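Local coordinates for protein kojibiose phosphorylase (Gut metagenome, PDB 6W0P) that belongs to glycoside hydrolase family 65 as a carbohydrate-active phosphorylase, with an N-terminal beta domain, a central catalytic domain and a small C-terminal domain, at residues C184-V189 and T201-L205. Residues are numbered along the deposited sequence.
Sequences CYWNRV and TVKTL
Residues 186-189 and 201-204 pair near the open end of the antiparallel beta hairpin made by strands 186-194 and 197-204, at one edge of the large sheet in the family 65 N-terminal domain. Their axes approach to 4.5 Å at 142°. Asn-187 and Lys-203 form the central hydrogen-bonded pair: Asn-187 N donates to Lys-203 O at 2.7 Å, and Lys-203 N to Asn-187 O at 3.0 Å. Flanking it are the non-hydrogen-bonded pairs Trp-186/Thr-204 and Arg-188/Val-202. Beyond them, Val-189 (phi/psi -120/-69) gives a weak N to Thr-201 O bond of 3.1 Å; Thr-201 also pairs with Lys-190, consistent with a classic bulge. At the other end, Leu-205 N weakly bonds Tyr-185 O at 3.3 Å. Trp-186, chi1 m, packs on strand 201-204, its CE3 meeting Val-202 CG2 at 3.4 Å, while its NE1 bonds Asn-87 O. Leu-205, m/t, brings CD1 to 3.7 Å from Tyr-185 CD2. Thr-204, chi1 p, directs OG1 to Thr-207 and makes a CH-pi contact, CG2 lying 4.0 Å from the six-membered ring centroid of Trp-186.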
# COMPACT_ATOMS: atom_id res chain seq x y z
N CYS A 184 24.02 13.36 -2.54
CA CYS A 184 24.54 13.86 -3.82
C CYS A 184 24.41 12.74 -4.85
O CYS A 184 24.82 11.64 -4.54
CB CYS A 184 26.00 14.30 -3.72
SG CYS A 184 26.62 15.02 -5.26
N TYR A 185 23.82 13.02 -6.01
CA TYR A 185 23.49 12.01 -7.05
C TYR A 185 24.49 12.11 -8.20
O TYR A 185 24.22 11.56 -9.26
CB TYR A 185 22.02 12.13 -7.46
CG TYR A 185 21.08 11.54 -6.44
CD1 TYR A 185 20.67 12.27 -5.34
CD2 TYR A 185 20.65 10.22 -6.53
CE1 TYR A 185 19.83 11.72 -4.38
CE2 TYR A 185 19.82 9.65 -5.58
CZ TYR A 185 19.41 10.41 -4.50
OH TYR A 185 18.59 9.87 -3.54
N TRP A 186 25.64 12.74 -7.96
CA TRP A 186 26.73 12.95 -8.95
C TRP A 186 28.03 12.28 -8.49
O TRP A 186 28.33 12.38 -7.28
CB TRP A 186 26.94 14.45 -9.16
CG TRP A 186 25.74 15.11 -9.75
CD1 TRP A 186 24.74 15.76 -9.08
CD2 TRP A 186 25.36 15.11 -11.13
NE1 TRP A 186 23.80 16.21 -9.97
CE2 TRP A 186 24.15 15.83 -11.23
CE3 TRP A 186 25.94 14.61 -12.30
CZ2 TRP A 186 23.52 16.05 -12.45
CZ3 TRP A 186 25.31 14.83 -13.50
CH2 TRP A 186 24.12 15.53 -13.58
N ASN A 187 28.75 11.63 -9.42
CA ASN A 187 30.15 11.16 -9.21
C ASN A 187 31.10 12.07 -9.99
O ASN A 187 30.73 12.54 -11.10
CB ASN A 187 30.36 9.70 -9.65
CG ASN A 187 29.65 8.71 -8.76
OD1 ASN A 187 29.65 8.87 -7.54
ND2 ASN A 187 29.01 7.71 -9.35
N ARG A 188 32.31 12.24 -9.46
CA ARG A 188 33.40 13.04 -10.06
C ARG A 188 33.80 12.44 -11.42
O ARG A 188 33.82 11.20 -11.56
CB ARG A 188 34.57 13.06 -9.07
CG ARG A 188 35.91 13.45 -9.65
CD ARG A 188 37.03 13.42 -8.62
NE ARG A 188 37.90 14.59 -8.73
CZ ARG A 188 38.83 14.96 -7.85
NH1 ARG A 188 39.06 14.26 -6.75
NH2 ARG A 188 39.53 16.06 -8.07
N VAL A 189 34.13 13.28 -12.39
CA VAL A 189 34.90 12.84 -13.60
C VAL A 189 36.18 13.67 -13.63
O VAL A 189 37.23 13.09 -13.34
CB VAL A 189 34.10 12.98 -14.91
CG1 VAL A 189 34.93 12.56 -16.11
CG2 VAL A 189 32.79 12.19 -14.84
N THR A 201 33.29 18.26 -15.08
CA THR A 201 32.47 17.24 -15.77
C THR A 201 32.10 16.20 -14.72
O THR A 201 33.02 15.71 -14.01
CB THR A 201 33.21 16.59 -16.94
OG1 THR A 201 33.48 17.60 -17.91
CG2 THR A 201 32.40 15.47 -17.57
N VAL A 202 30.81 15.89 -14.62
CA VAL A 202 30.28 14.95 -13.60
C VAL A 202 29.39 13.94 -14.31
O VAL A 202 29.00 14.19 -15.47
CB VAL A 202 29.53 15.69 -12.47
CG1 VAL A 202 30.48 16.40 -11.54
CG2 VAL A 202 28.49 16.66 -13.02
N LYS A 203 29.10 12.84 -13.63
CA LYS A 203 28.24 11.76 -14.15
C LYS A 203 27.29 11.34 -13.03
O LYS A 203 27.71 11.38 -11.86
CB LYS A 203 29.11 10.61 -14.64
CG LYS A 203 28.36 9.52 -15.38
CD LYS A 203 29.29 8.46 -15.95
CE LYS A 203 28.55 7.31 -16.60
NZ LYS A 203 29.42 6.55 -17.53
N THR A 204 26.06 10.97 -13.41
CA THR A 204 25.01 10.49 -12.48
C THR A 204 25.39 9.09 -12.00
O THR A 204 26.12 8.41 -12.74
CB THR A 204 23.64 10.47 -13.16
OG1 THR A 204 23.73 9.63 -14.31
CG2 THR A 204 23.19 11.85 -13.57
N LEU A 205 24.87 8.70 -10.83
CA LEU A 205 25.19 7.44 -10.12
C LEU A 205 24.96 6.25 -11.06
O LEU A 205 25.85 5.39 -11.13
CB LEU A 205 24.29 7.29 -8.89
CG LEU A 205 24.32 8.44 -7.87
CD1 LEU A 205 23.59 8.04 -6.59
CD2 LEU A 205 25.74 8.86 -7.54